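Local atomic coordinates of actin-related protein 8 (Homo sapiens, PDB entry 4FO0), a protein that binds ATP with low basal ATPase activity and is a proposed core subunit of the INO80 chromatin-remodelling complex, acting in transcription, mitotic chromosome organization and probably DNA repair. Residues 89-94 with 325-330; 288-293 with 354-359; 317-322 with 348-353. One frame throughout, in Å; residues are numbered along the deposited sequence.

All three lie on one side of the chain's centre. Contacts 2 and 3 and segment 325-330 belong to the region probably equivalent to subdomain 4 of actin, onto which 89-94 packs. Contacts 2 and 3 have centres about 7 Å apart; that of contact 1 is about 13 Å from contact 3 and about 17 Å from contact 2. Along the chain the order is 89-94, 288-293, 317-322, 325-330, 348-353, 354-359, so contact 3 falls between the segments of contact 2, and contact 1 crosses both. Strand 343-350 runs into helix 353-359, tying contact 3 to contact 2. Contact 1 brings in the loop after helix 71-88, while Glu317 connects the group to bound ATP.

Contact 1. Residues 89-94 with 325-330; sequences KKMSNG and DISGLQ
Asp325 grips Ser92 with both carboxylate oxygens, and more of its surface is buried by the contact than that of any other residue here. OD1 of Asp325 accepts the backbone N of Ser92 at 3.0 Å, with an N-H...O angle of 156°. OD2 of Asp325 receives the hydroxyl OG of Ser92 at 2.6 Å. Both donors arrive on the syn sides of the carboxylate, tilted 27° and 33° out of its plane, so the two bonds together limit rotation of the acid group. Serine suits this place because the residue offers two donors, its backbone N and its side-chain OG, and the first torsion sets OG beside N, where both can face the two-oxygen acceptor.

Met91 lays its aliphatic CB and CG beside the same carboxylate in a van der Waals contact. The two side chains pass one another running antiparallel, with CB of Met91 3.5 Å from OD1 of Asp325. Farther along, SD of Met91 comes within 4.2 Å of OG in Ser327, a loose van der Waals approach.

Behind Ser92 the chain turns back, and N of Gly94 bonds to O of Met91 at 2.8 Å. Gly94 has positive phi, for which glycine is well suited, and its O accepts NZ of Lys90 at 2.9 Å. Arg97 adds a nearby link to the second loop through the carbonyl of Ile326. This is a type I beta turn whose second residue is held by an aspartate, a polar contact at the surface between the loop after helix 71-88 and the loop leading into strand 330-336.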
loop_
_atom_site.group_PDB
_atom_site.type_symbol
_atom_site.label_atom_id
_atom_site.label_comp_id
_atom_site.label_asym_id
_atom_site.label_seq_id
_atom_site.Cartn_x
_atom_site.Cartn_y
_atom_site.Cartn_z
ATOM N N LYS A 89 8.630 13.759 -23.522
ATOM C CA LYS A 89 9.915 13.338 -22.976
ATOM C C LYS A 89 10.698 12.546 -24.009
ATOM O O LYS A 89 10.255 11.500 -24.467
ATOM C CB LYS A 89 9.696 12.496 -21.721
ATOM C CG LYS A 89 10.956 11.916 -21.101
ATOM C CD LYS A 89 10.631 11.306 -19.732
ATOM C CE LYS A 89 11.885 10.785 -19.041
ATOM N NZ LYS A 89 11.657 10.420 -17.625
ATOM N N LYS A 90 11.859 13.053 -24.392
ATOM C CA LYS A 90 12.630 12.404 -25.433
ATOM C C LYS A 90 13.279 11.160 -24.869
ATOM O O LYS A 90 13.340 10.976 -23.648
ATOM C CB LYS A 90 13.701 13.345 -25.978
ATOM C CG LYS A 90 13.174 14.681 -26.462
ATOM C CD LYS A 90 12.198 14.512 -27.609
ATOM C CE LYS A 90 12.417 15.599 -28.647
ATOM N NZ LYS A 90 13.768 15.451 -29.261
ATOM N N MET A 91 13.773 10.309 -25.757
ATOM C CA MET A 91 14.454 9.108 -25.317
ATOM C C MET A 91 15.939 9.380 -25.137
ATOM O O MET A 91 16.400 10.490 -25.398
ATOM C CB MET A 91 14.199 7.967 -26.290
ATOM C CG MET A 91 12.730 7.580 -26.338
ATOM S SD MET A 91 12.476 5.949 -27.054
ATOM C CE MET A 91 13.032 6.238 -28.739
ATOM N N SER A 92 16.679 8.377 -24.678
ATOM C CA SER A 92 18.093 8.553 -24.361
ATOM C C SER A 92 18.913 9.002 -25.564
ATOM O O SER A 92 19.880 9.751 -25.417
ATOM C CB SER A 92 18.682 7.270 -23.778
ATOM O OG SER A 92 18.201 7.049 -22.464
ATOM N N ASN A 93 18.531 8.540 -26.750
ATOM C CA ASN A 93 19.214 8.944 -27.970
ATOM C C ASN A 93 18.735 10.309 -28.493
ATOM O O ASN A 93 19.096 10.723 -29.594
ATOM C CB ASN A 93 19.040 7.872 -29.045
ATOM C CG ASN A 93 17.598 7.716 -29.486
ATOM O OD1 ASN A 93 16.760 8.580 -29.227
ATOM N ND2 ASN A 93 17.302 6.616 -30.166
ATOM N N GLY A 94 17.906 10.989 -27.705
ATOM C CA GLY A 94 17.361 12.280 -28.084
ATOM C C GLY A 94 16.187 12.301 -29.053
ATOM O O GLY A 94 15.716 13.376 -29.437
ATOM N N ASP A 325 12.761 4.381 -22.421
ATOM C CA ASP A 325 13.574 3.709 -23.423
ATOM C C ASP A 325 13.081 2.321 -23.808
ATOM O O ASP A 325 13.521 1.762 -24.815
ATOM C CB ASP A 325 15.039 3.698 -22.988
ATOM C CG ASP A 325 15.592 5.102 -22.792
ATOM O OD1 ASP A 325 15.197 6.017 -23.552
ATOM O OD2 ASP A 325 16.405 5.299 -21.868
ATOM N N ILE A 326 12.162 1.778 -23.015
ATOM C CA ILE A 326 11.479 0.539 -23.364
ATOM C C ILE A 326 10.263 0.907 -24.200
ATOM O O ILE A 326 9.301 1.487 -23.691
ATOM C CB ILE A 326 10.993 -0.220 -22.106
ATOM C CG1 ILE A 326 12.160 -0.608 -21.210
ATOM C CG2 ILE A 326 10.226 -1.472 -22.481
ATOM C CD1 ILE A 326 11.711 -1.368 -19.971
ATOM N N SER A 327 10.294 0.578 -25.482
ATOM C CA SER A 327 9.231 1.028 -26.370
ATOM C C SER A 327 8.949 0.000 -27.439
ATOM O O SER A 327 9.658 -0.999 -27.552
ATOM C CB SER A 327 9.628 2.350 -27.030
ATOM O OG SER A 327 10.753 2.173 -27.881
ATOM N N GLY A 328 7.907 0.251 -28.223
ATOM C CA GLY A 328 7.483 -0.678 -29.256
ATOM C C GLY A 328 6.540 -1.751 -28.750
ATOM O O GLY A 328 6.152 -1.765 -27.578
ATOM N N LEU A 329 6.145 -2.642 -29.650
ATOM C CA LEU A 329 5.371 -3.809 -29.267
ATOM C C LEU A 329 6.341 -4.900 -28.827
ATOM O O LEU A 329 7.341 -5.135 -29.489
ATOM C CB LEU A 329 4.499 -4.271 -30.432
ATOM C CG LEU A 329 3.167 -3.540 -30.591
ATOM C CD1 LEU A 329 2.612 -3.774 -31.969
ATOM C CD2 LEU A 329 2.155 -3.999 -29.546
ATOM N N GLN A 330 6.072 -5.527 -27.687
ATOM C CA GLN A 330 6.908 -6.622 -27.201
ATOM C C GLN A 330 6.089 -7.885 -27.042
ATOM O O GLN A 330 4.888 -7.852 -26.733
ATOM C CB GLN A 330 7.553 -6.291 -25.855
ATOM C CG GLN A 330 9.032 -5.973 -25.916
ATOM C CD GLN A 330 9.295 -4.506 -26.228
ATOM O OE1 GLN A 330 9.361 -3.676 -25.322
ATOM N NE2 GLN A 330 9.441 -4.179 -27.515
#

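Contact 2. Residues 288-293 with 354-359; sequences YWLMQR and KLQAPM
Leu290 pushes its CD1 methyl against the backbone and side chains of Gln356 and Ala357. The methyl lies 3.8 Å from CB of Ala357 and is equally near the N of that residue. CB of Gln356 stands 3.9 Å away, so one branch of the leucine sits against the N-terminal side of Ala357, between the two CB atoms. With CG beside the backbone N (chi1 -62°) and CD1 continuing the chain outward (chi2 169°), the branch reaches from its own helix toward helix 353-359. No hydrogen bond crosses between the segments, the side-chain contacts are between carbons, and all three residues are buried.

Residue size fits the task. The nearest CA atoms, those of Leu290 and Ala357, are 7.6 Å apart, a distance that a leucine spans when it meets a side chain of one carbon. Gln356 contributes its aliphatic root here and takes its polar end elsewhere: its NE2 is hydrogen-bonded to Asp83, and the side chain also rests on Leu79. A single glutamine can therefore serve an apolar interface with CB and a polar one with its amide.

Pro358 follows at once and kinks the helix, because its N carries no hydrogen for a bond to the preceding turn. The carbonyl of Lys354 instead probably accepts the backbone N of His321, whose loop lies alongside.

Helix 280-293 thus packs through Leu290 on one side of helix 353-359, Glu353 at the start of the latter also touching Leu290. Helix 71-88 lies against helix 353-359 through Gln356 and Met359, and Lys354 extends to His332 on strand 330-336.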
loop_
_atom_site.group_PDB
_atom_site.type_symbol
_atom_site.label_atom_id
_atom_site.label_comp_id
_atom_site.label_asym_id
_atom_site.label_seq_id
_atom_site.Cartn_x
_atom_site.Cartn_y
_atom_site.Cartn_z
ATOM N N TYR A 288 -5.284 -3.205 -16.420
ATOM C CA TYR A 288 -6.255 -4.144 -16.929
ATOM C C TYR A 288 -7.081 -3.539 -18.060
ATOM O O TYR A 288 -7.254 -4.137 -19.118
ATOM C CB TYR A 288 -7.176 -4.624 -15.800
ATOM C CG TYR A 288 -8.293 -5.519 -16.286
ATOM C CD1 TYR A 288 -8.020 -6.666 -17.035
ATOM C CD2 TYR A 288 -9.619 -5.222 -15.999
ATOM C CE1 TYR A 288 -9.047 -7.490 -17.492
ATOM C CE2 TYR A 288 -10.646 -6.038 -16.438
ATOM C CZ TYR A 288 -10.357 -7.171 -17.182
ATOM O OH TYR A 288 -11.389 -7.967 -17.607
ATOM N N TRP A 289 -7.609 -2.351 -17.821
ATOM C CA TRP A 289 -8.469 -1.677 -18.805
ATOM C C TRP A 289 -7.714 -1.399 -20.095
ATOM O O TRP A 289 -8.240 -1.593 -21.202
ATOM C CB TRP A 289 -9.018 -0.379 -18.223
ATOM C CG TRP A 289 -9.573 0.625 -19.213
ATOM C CD1 TRP A 289 -10.721 0.515 -19.953
ATOM C CD2 TRP A 289 -9.017 1.905 -19.538
ATOM N NE1 TRP A 289 -10.901 1.641 -20.727
ATOM C CE2 TRP A 289 -9.863 2.509 -20.487
ATOM C CE3 TRP A 289 -7.873 2.597 -19.118
ATOM C CZ2 TRP A 289 -9.604 3.772 -21.027
ATOM C CZ3 TRP A 289 -7.620 3.849 -19.654
ATOM C CH2 TRP A 289 -8.482 4.424 -20.598
ATOM N N LEU A 290 -6.461 -0.979 -19.963
ATOM C CA LEU A 290 -5.637 -0.753 -21.143
ATOM C C LEU A 290 -5.421 -2.067 -21.890
ATOM O O LEU A 290 -5.587 -2.124 -23.112
ATOM C CB LEU A 290 -4.308 -0.105 -20.764
ATOM C CG LEU A 290 -4.433 1.276 -20.119
ATOM C CD1 LEU A 290 -3.107 1.765 -19.504
ATOM C CD2 LEU A 290 -4.946 2.254 -21.134
ATOM N N MET A 291 -5.062 -3.122 -21.159
ATOM C CA MET A 291 -4.837 -4.435 -21.773
ATOM C C MET A 291 -6.075 -4.993 -22.476
ATOM O O MET A 291 -5.966 -5.646 -23.503
ATOM C CB MET A 291 -4.349 -5.447 -20.754
ATOM C CG MET A 291 -2.940 -5.196 -20.273
ATOM S SD MET A 291 -2.302 -6.543 -19.226
ATOM C CE MET A 291 -3.481 -6.641 -17.888
ATOM N N GLN A 292 -7.255 -4.760 -21.930
ATOM C CA GLN A 292 -8.444 -5.201 -22.635
ATOM C C GLN A 292 -8.479 -4.601 -24.032
ATOM O O GLN A 292 -8.714 -5.309 -25.010
ATOM C CB GLN A 292 -9.689 -4.816 -21.873
ATOM C CG GLN A 292 -10.039 -5.756 -20.767
ATOM C CD GLN A 292 -11.291 -5.303 -20.053
ATOM O OE1 GLN A 292 -11.289 -4.279 -19.363
ATOM N NE2 GLN A 292 -12.379 -6.044 -20.236
ATOM N N ARG A 293 -8.230 -3.297 -24.125
ATOM C CA ARG A 293 -8.189 -2.631 -25.420
ATOM C C ARG A 293 -7.150 -3.258 -26.362
ATOM O O ARG A 293 -7.313 -3.233 -27.573
ATOM C CB ARG A 293 -7.948 -1.125 -25.257
ATOM C CG ARG A 293 -9.082 -0.399 -24.561
ATOM C CD ARG A 293 -8.585 0.793 -23.724
ATOM N NE ARG A 293 -8.411 2.023 -24.501
ATOM C CZ ARG A 293 -7.263 2.420 -25.049
ATOM N NH1 ARG A 293 -7.222 3.559 -25.730
ATOM N NH2 ARG A 293 -6.156 1.691 -24.921
ATOM N N LYS A 354 2.129 -0.651 -20.933
ATOM C CA LYS A 354 3.071 -0.955 -19.852
ATOM C C LYS A 354 3.622 0.285 -19.181
ATOM O O LYS A 354 4.055 0.217 -18.033
ATOM C CB LYS A 354 4.235 -1.818 -20.347
ATOM C CG LYS A 354 3.838 -3.217 -20.783
ATOM C CD LYS A 354 5.043 -3.984 -21.262
ATOM C CE LYS A 354 5.536 -3.457 -22.589
ATOM N NZ LYS A 354 6.817 -4.118 -22.913
ATOM N N LEU A 355 3.623 1.404 -19.906
ATOM C CA LEU A 355 4.132 2.677 -19.390
ATOM C C LEU A 355 3.010 3.654 -19.033
ATOM O O LEU A 355 3.101 4.376 -18.064
ATOM C CB LEU A 355 5.076 3.325 -20.396
ATOM C CG LEU A 355 5.573 4.741 -20.092
ATOM C CD1 LEU A 355 6.521 4.773 -18.886
ATOM C CD2 LEU A 355 6.274 5.264 -21.315
ATOM N N GLN A 356 1.947 3.654 -19.822
ATOM C CA GLN A 356 0.792 4.485 -19.536
ATOM C C GLN A 356 0.231 4.264 -18.133
ATOM O O GLN A 356 0.005 5.221 -17.390
ATOM C CB GLN A 356 -0.300 4.239 -20.571
ATOM C CG GLN A 356 0.080 4.674 -21.974
ATOM C CD GLN A 356 -0.917 4.187 -22.999
ATOM O OE1 GLN A 356 -1.180 2.991 -23.099
ATOM N NE2 GLN A 356 -1.504 5.108 -23.739
ATOM N N ALA A 357 0.003 3.004 -17.773
ATOM C CA ALA A 357 -0.692 2.681 -16.535
ATOM C C ALA A 357 -0.005 3.229 -15.270
ATOM O O ALA A 357 -0.646 3.861 -14.440
ATOM C CB ALA A 357 -0.896 1.187 -16.434
ATOM N N PRO A 358 1.298 2.966 -15.113
ATOM C CA PRO A 358 2.034 3.474 -13.946
ATOM C C PRO A 358 2.030 4.992 -13.913
ATOM O O PRO A 358 2.032 5.585 -12.838
ATOM C CB PRO A 358 3.470 2.982 -14.180
ATOM C CG PRO A 358 3.340 1.862 -15.143
ATOM C CD PRO A 358 2.116 2.098 -15.975
ATOM N N MET A 359 2.037 5.617 -15.085
ATOM C CA MET A 359 2.027 7.071 -15.166
ATOM C C MET A 359 0.683 7.695 -14.817
ATOM O O MET A 359 0.591 8.910 -14.704
ATOM C CB MET A 359 2.444 7.544 -16.547
ATOM C CG MET A 359 3.913 7.369 -16.816
ATOM S SD MET A 359 4.366 8.175 -18.347
ATOM C CE MET A 359 3.508 9.736 -18.152
#

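Contact 3. Residues 317-322 with 348-353; sequences ETFCHL and FRLGDE. With ATP (adenosine-5'-triphosphate), chain C.
Phe319, at the last turn of helix 306-319, meets Phe348 and Leu350 of strand 343-350. Its CB is directed toward the strand, and two ring atoms make the contacts: CD2 meets CD1 of Leu350 at 4.1 Å, while CE2 approaches the rim of the Phe348 ring, 3.9 Å from CE2 of that residue. Aromatic and branched side chains suit this buried place, where Phe287 of helix 280-293 also touches Phe319 and Leu350.

Two residues earlier, Glu317 runs along the nucleotide from root to tip. Its CB lies 3.8 Å from C6 of the ATP adenine, and its CG is 3.5 Å from both C5 and C4. The chain then continues extended, bringing CD to 3.7 Å from the ribose O2' of ATP. At the tip, OE2 accepts that same hydroxyl, O2' of ATP, at 2.8 Å.

Beyond the helix the meeting becomes polar. A water at 2.8 Å from NE2 of His321, in the plane of the imidazole, donates to O of Gly351. Glu353 folds back so that OE1 accepts N of Gly351 through its anti lone pair.

The chemistry is thus divided: apolar rings and a leucine anchor the helix to the sheet, a water lies between His321 and Gly351 within hydrogen-bonding distance of both, and Glu317 recognises ATP through its ribose hydroxyl, as in actin.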
loop_
_atom_site.group_PDB
_atom_site.type_symbol
_atom_site.label_atom_id
_atom_site.label_comp_id
_atom_site.label_asym_id
_atom_site.label_seq_id
_atom_site.Cartn_x
_atom_site.Cartn_y
_atom_site.Cartn_z
ATOM N N GLU A 317 2.930 -5.975 -11.889
ATOM C CA GLU A 317 4.254 -5.961 -11.272
ATOM C C GLU A 317 5.308 -6.539 -12.178
ATOM O O GLU A 317 6.500 -6.248 -12.028
ATOM C CB GLU A 317 4.253 -6.712 -9.970
ATOM C CG GLU A 317 3.365 -6.098 -8.940
ATOM C CD GLU A 317 2.939 -7.105 -7.904
ATOM O OE1 GLU A 317 3.249 -8.307 -8.087
ATOM O OE2 GLU A 317 2.288 -6.691 -6.920
ATOM N N THR A 318 4.855 -7.336 -13.135
ATOM C CA THR A 318 5.753 -7.986 -14.084
ATOM C C THR A 318 6.031 -7.125 -15.314
ATOM O O THR A 318 7.168 -7.031 -15.773
ATOM C CB THR A 318 5.180 -9.334 -14.513
ATOM O OG1 THR A 318 5.136 -10.187 -13.369
ATOM C CG2 THR A 318 6.034 -9.972 -15.560
ATOM N N PHE A 319 4.996 -6.470 -15.818
ATOM C CA PHE A 319 5.085 -5.764 -17.088
ATOM C C PHE A 319 5.256 -4.249 -17.030
ATOM O O PHE A 319 6.001 -3.681 -17.819
ATOM C CB PHE A 319 3.863 -6.094 -17.914
ATOM C CG PHE A 319 3.784 -7.527 -18.279
ATOM C CD1 PHE A 319 4.938 -8.281 -18.356
ATOM C CD2 PHE A 319 2.566 -8.127 -18.544
ATOM C CE1 PHE A 319 4.887 -9.609 -18.692
ATOM C CE2 PHE A 319 2.506 -9.452 -18.890
ATOM C CZ PHE A 319 3.670 -10.195 -18.957
ATOM N N CYS A 320 4.550 -3.601 -16.116
ATOM C CA CYS A 320 4.582 -2.150 -16.011
ATOM C C CYS A 320 5.973 -1.609 -15.674
ATOM O O CYS A 320 6.729 -2.213 -14.909
ATOM C CB CYS A 320 3.526 -1.684 -15.004
ATOM S SG CYS A 320 1.839 -1.945 -15.653
ATOM N N HIS A 321 6.315 -0.473 -16.271
ATOM C CA HIS A 321 7.623 0.148 -16.050
ATOM C C HIS A 321 7.466 1.650 -16.215
ATOM O O HIS A 321 6.471 2.103 -16.786
ATOM C CB HIS A 321 8.648 -0.383 -17.062
ATOM C CG HIS A 321 8.316 -0.046 -18.486
ATOM N ND1 HIS A 321 8.745 1.114 -19.095
ATOM C CD2 HIS A 321 7.574 -0.703 -19.409
ATOM C CE1 HIS A 321 8.288 1.152 -20.335
ATOM N NE2 HIS A 321 7.580 0.060 -20.552
ATOM N N LEU A 322 8.432 2.417 -15.714
ATOM C CA LEU A 322 8.484 3.863 -15.969
ATOM C C LEU A 322 9.761 4.244 -16.724
ATOM O O LEU A 322 10.440 5.217 -16.387
ATOM C CB LEU A 322 8.386 4.652 -14.669
ATOM C CG LEU A 322 7.028 4.635 -13.979
ATOM C CD1 LEU A 322 7.154 5.115 -12.537
ATOM C CD2 LEU A 322 6.050 5.500 -14.741
ATOM N N PHE A 348 1.192 -13.010 -25.264
ATOM C CA PHE A 348 0.605 -11.833 -25.890
ATOM C C PHE A 348 1.496 -10.635 -26.035
ATOM O O PHE A 348 2.588 -10.564 -25.461
ATOM C CB PHE A 348 -0.754 -11.467 -25.309
ATOM C CG PHE A 348 -0.694 -10.542 -24.154
ATOM C CD1 PHE A 348 -1.667 -9.553 -24.005
ATOM C CD2 PHE A 348 0.293 -10.677 -23.194
ATOM C CE1 PHE A 348 -1.643 -8.698 -22.928
ATOM C CE2 PHE A 348 0.335 -9.817 -22.110
ATOM C CZ PHE A 348 -0.636 -8.829 -21.976
ATOM N N ARG A 349 1.025 -9.708 -26.856
ATOM C CA ARG A 349 1.849 -8.589 -27.281
ATOM C C ARG A 349 1.417 -7.298 -26.595
ATOM O O ARG A 349 0.238 -6.958 -26.596
ATOM C CB ARG A 349 1.749 -8.460 -28.784
ATOM C CG ARG A 349 2.976 -7.920 -29.431
ATOM C CD ARG A 349 2.855 -8.095 -30.923
ATOM N NE ARG A 349 3.610 -9.257 -31.368
ATOM C CZ ARG A 349 3.566 -9.732 -32.605
ATOM N NH1 ARG A 349 2.785 -9.145 -33.504
ATOM N NH2 ARG A 349 4.290 -10.791 -32.940
ATOM N N LEU A 350 2.370 -6.600 -25.982
ATOM C CA LEU A 350 2.065 -5.348 -25.294
ATOM C C LEU A 350 2.909 -4.191 -25.766
ATOM O O LEU A 350 4.106 -4.343 -26.051
ATOM C CB LEU A 350 2.255 -5.498 -23.789
ATOM C CG LEU A 350 0.970 -5.894 -23.082
ATOM C CD1 LEU A 350 1.155 -5.845 -21.584
ATOM C CD2 LEU A 350 -0.155 -4.985 -23.553
ATOM N N GLY A 351 2.285 -3.020 -25.798
ATOM C CA GLY A 351 2.990 -1.794 -26.124
ATOM C C GLY A 351 3.084 -0.783 -24.997
ATOM O O GLY A 351 3.739 -0.995 -23.973
ATOM N N ASP A 352 2.408 0.336 -25.187
ATOM C CA ASP A 352 2.623 1.488 -24.332
ATOM C C ASP A 352 1.827 1.374 -23.038
ATOM O O ASP A 352 2.173 1.966 -22.008
ATOM C CB ASP A 352 2.295 2.767 -25.104
ATOM C CG ASP A 352 3.139 2.915 -26.370
ATOM O OD1 ASP A 352 4.365 2.635 -26.325
ATOM O OD2 ASP A 352 2.566 3.294 -27.417
ATOM N N GLU A 353 0.758 0.593 -23.087
ATOM C CA GLU A 353 0.038 0.259 -21.872
ATOM C C GLU A 353 0.992 -0.020 -20.677
ATOM O O GLU A 353 0.710 0.360 -19.543
ATOM C CB GLU A 353 -0.886 -0.918 -22.149
ATOM C CG GLU A 353 -0.402 -1.795 -23.287
ATOM C CD GLU A 353 -0.872 -1.340 -24.661
ATOM O OE1 GLU A 353 -0.082 -1.462 -25.617
ATOM O OE2 GLU A 353 -2.034 -0.889 -24.796
HETATM P PG ATP C . -1.836 1.078 1.856
HETATM O O1G ATP C . -0.495 1.629 2.258
HETATM O O2G ATP C . -2.800 0.835 2.992
HETATM O O3G ATP C . -2.483 1.747 0.662
HETATM P PB ATP C . -0.368 -1.430 1.819
HETATM O O1B ATP C . -1.070 -2.761 1.845
HETATM O O2B ATP C . 0.482 -0.913 2.970
HETATM O O3B ATP C . -1.496 -0.394 1.327
HETATM P PA ATP C . 1.978 -1.930 0.272
HETATM O O1A ATP C . 1.974 -3.381 0.679
HETATM O O2A ATP C . 3.005 -0.960 0.796
HETATM O O3A ATP C . 0.495 -1.367 0.466
HETATM O "O5'" ATP C . 2.053 -1.899 -1.322
HETATM C "C5'" ATP C . 1.149 -2.730 -2.033
HETATM C "C4'" ATP C . 1.199 -2.344 -3.490
HETATM O "O4'" ATP C . 2.539 -2.508 -3.931
HETATM C "C3'" ATP C . 0.339 -3.236 -4.369
HETATM O "O3'" ATP C . -0.470 -2.428 -5.230
HETATM C "C2'" ATP C . 1.337 -4.026 -5.180
HETATM O "O2'" ATP C . 0.865 -4.349 -6.480
HETATM C "C1'" ATP C . 2.480 -3.045 -5.246
HETATM N N9 ATP C . 3.719 -3.711 -5.672
HETATM C C8 ATP C . 4.385 -4.657 -4.994
HETATM N N7 ATP C . 5.479 -5.057 -5.685
HETATM C C5 ATP C . 5.515 -4.355 -6.824
HETATM C C6 ATP C . 6.398 -4.298 -7.999
HETATM N N6 ATP C . 7.491 -5.101 -8.060
HETATM N N1 ATP C . 6.073 -3.421 -8.986
HETATM C C2 ATP C . 4.987 -2.627 -8.921
HETATM N N3 ATP C . 4.133 -2.639 -7.876
HETATM C C4 ATP C . 4.345 -3.465 -6.818
HETATM O O HOH W 1 6.470 -0.110 -23.103
#